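Local coordinates for small heat shock protein hsp20 family (Sulfolobus solfataricus, PDB 4RZK) that probably binds unfolding proteins as a small heat shock chaperone of the stress response, represented here by its alpha-crystallin domain, at residues S4-P9 with T48-D53. Residues are numbered along the deposited sequence; the frame is centred on the assembly and turned at random.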
loop_
_atom_site.group_PDB
_atom_site.type_symbol
_atom_site.label_atom_id
_atom_site.label_comp_id
_atom_site.label_asym_id
_atom_site.label_seq_id
_atom_site.Cartn_x
_atom_site.Cartn_y
_atom_site.Cartn_z
ATOM N N SER A 4 -13.524 10.798 -6.815
ATOM C CA SER A 4 -12.110 10.929 -6.569
ATOM C C SER A 4 -11.878 11.782 -5.361
ATOM O O SER A 4 -12.429 12.853 -5.250
ATOM C CB SER A 4 -11.437 11.608 -7.752
ATOM O OG SER A 4 -11.791 10.996 -8.967
ATOM N N GLU A 5 -11.065 11.299 -4.445
ATOM C CA GLU A 5 -10.504 12.140 -3.419
ATOM C C GLU A 5 -9.015 11.905 -3.343
ATOM O O GLU A 5 -8.581 10.785 -3.204
ATOM C CB GLU A 5 -11.143 11.838 -2.082
ATOM C CG GLU A 5 -10.955 12.939 -1.071
ATOM C CD GLU A 5 -11.440 12.537 0.284
ATOM O OE1 GLU A 5 -11.747 11.352 0.460
ATOM O OE2 GLU A 5 -11.507 13.394 1.171
ATOM N N GLU A 6 -8.232 12.965 -3.409
ATOM C CA GLU A 6 -6.797 12.857 -3.252
ATOM C C GLU A 6 -6.468 12.457 -1.827
ATOM O O GLU A 6 -7.142 12.862 -0.898
ATOM C CB GLU A 6 -6.148 14.188 -3.587
ATOM C CG GLU A 6 -4.660 14.119 -3.837
ATOM C CD GLU A 6 -4.192 15.170 -4.809
ATOM O OE1 GLU A 6 -3.931 16.297 -4.371
ATOM O OE2 GLU A 6 -4.084 14.870 -6.005
ATOM N N ARG A 7 -5.422 11.667 -1.656
ATOM C CA ARG A 7 -5.067 11.143 -0.348
ATOM C C ARG A 7 -3.625 11.440 -0.032
ATOM O O ARG A 7 -2.818 11.575 -0.919
ATOM C CB ARG A 7 -5.271 9.633 -0.314
ATOM C CG ARG A 7 -6.710 9.185 -0.219
ATOM C CD ARG A 7 -6.836 7.746 -0.644
ATOM N NE ARG A 7 -6.086 6.867 0.234
ATOM C CZ ARG A 7 -6.049 5.555 0.105
ATOM N NH1 ARG A 7 -6.729 4.978 -0.856
ATOM N NH2 ARG A 7 -5.343 4.828 0.936
ATOM N N GLU A 8 -3.294 11.505 1.241
ATOM C CA GLU A 8 -1.924 11.724 1.618
ATOM C C GLU A 8 -1.348 10.403 2.049
ATOM O O GLU A 8 -1.824 9.789 2.977
ATOM C CB GLU A 8 -1.862 12.718 2.755
ATOM C CG GLU A 8 -0.490 12.906 3.340
ATOM C CD GLU A 8 -0.445 14.083 4.268
ATOM O OE1 GLU A 8 -0.257 13.893 5.474
ATOM O OE2 GLU A 8 -0.615 15.203 3.785
ATOM N N PRO A 9 -0.311 9.980 1.352
ATOM C CA PRO A 9 0.291 8.669 1.535
ATOM C C PRO A 9 1.029 8.537 2.840
ATOM O O PRO A 9 1.535 9.516 3.343
ATOM C CB PRO A 9 1.280 8.583 0.377
ATOM C CG PRO A 9 1.501 9.978 -0.060
ATOM C CD PRO A 9 0.200 10.651 0.154
ATOM N N THR A 48 3.894 12.599 -6.411
ATOM C CA THR A 48 2.584 12.548 -7.029
ATOM C C THR A 48 2.297 11.180 -7.605
ATOM O O THR A 48 3.045 10.707 -8.428
ATOM C CB THR A 48 2.539 13.502 -8.216
ATOM O OG1 THR A 48 2.155 14.799 -7.772
ATOM C CG2 THR A 48 1.548 13.023 -9.213
ATOM N N ALA A 49 1.201 10.559 -7.202
ATOM C CA ALA A 49 0.810 9.276 -7.761
ATOM C C ALA A 49 -0.627 9.279 -8.236
ATOM O O ALA A 49 -1.513 9.653 -7.501
ATOM C CB ALA A 49 1.019 8.181 -6.742
ATOM N N LYS A 50 -0.853 8.868 -9.475
ATOM C CA LYS A 50 -2.190 8.882 -10.059
ATOM C C LYS A 50 -2.628 7.576 -10.709
ATOM O O LYS A 50 -1.902 6.973 -11.470
ATOM C CB LYS A 50 -2.301 10.004 -11.083
ATOM C CG LYS A 50 -3.311 11.071 -10.729
ATOM C CD LYS A 50 -2.733 12.449 -10.978
ATOM C CE LYS A 50 -2.990 13.369 -9.804
ATOM N NZ LYS A 50 -4.398 13.844 -9.799
ATOM N N SER A 51 -3.843 7.160 -10.417
ATOM C CA SER A 51 -4.425 5.994 -11.043
ATOM C C SER A 51 -5.914 6.219 -10.948
ATOM O O SER A 51 -6.342 7.078 -10.207
ATOM C CB SER A 51 -3.991 4.722 -10.332
ATOM O OG SER A 51 -5.067 4.123 -9.658
ATOM N N GLU A 52 -6.716 5.502 -11.716
ATOM C CA GLU A 52 -8.128 5.823 -11.738
ATOM C C GLU A 52 -8.789 5.652 -10.392
ATOM O O GLU A 52 -9.534 6.501 -9.942
ATOM C CB GLU A 52 -8.840 4.896 -12.709
ATOM C CG GLU A 52 -8.863 5.377 -14.140
ATOM C CD GLU A 52 -9.842 4.595 -14.971
ATOM O OE1 GLU A 52 -11.043 4.900 -14.900
ATOM O OE2 GLU A 52 -9.412 3.672 -15.681
ATOM N N ASP A 53 -8.526 4.533 -9.752
ATOM C CA ASP A 53 -9.076 4.284 -8.440
ATOM C C ASP A 53 -8.519 5.150 -7.325
ATOM O O ASP A 53 -9.259 5.603 -6.473
ATOM C CB ASP A 53 -8.987 2.807 -8.110
ATOM C CG ASP A 53 -9.735 1.961 -9.101
ATOM O OD1 ASP A 53 -10.974 2.001 -9.090
ATOM O OD2 ASP A 53 -9.086 1.270 -9.903
#
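Glu6 and Lys50 meet through their charged ends and form a long salt bridge, with Glu6 OE2 3.9 Å from Lys50 NZ. The second carboxylate oxygen, Glu6 OE1, stays farther from the ammonium group. This is a loose electrostatic pairing, with no hydrogen bond between the two segments. Both residues are exposed, and solvent probably screens much of the attraction. The two side chains cross at a slant. Glu6 reaches over with CG anti to its backbone N (chi1 -164°) and an extended chain beyond. The Lys50 chain kinks along most of its length. The kinks raise its end toward Glu6, and the last one (chi4 -77°) sets the CE-NZ bond mostly across the line to OE2.

The backbones do not pair directly. The CA atoms of Glu6 and Lys50 are 9.1 Å apart, about two strand spacings, because strand 55-61 runs between them. Arg7 bonds through its backbone to Gln55 and Tyr57, and Ala49 bonds likewise to Tyr56. The order 44-50, 55-61, 6-16 belongs to the beta-sandwich of the alpha-crystallin domain. Glu6 lies near the N-terminal end of the chain's first strand region, and Lys50 at the end of strand 44-50, so the ion pair spans the middle strand at one end of the three.

No nonpolar side chains meet across the two segments. The buried surface of 51 Å² comes mostly from Glu6 and Lys50. The packing that is present goes to the intervening strand: the side chains of Glu6 and Thr48 both touch Tyr57.

The neighbouring Arg7 turns to the second subunit. Its NH2 makes a salt bridge to Glu25 OE1 of that subunit, and its side chain packs on Leu10 of the same subunit.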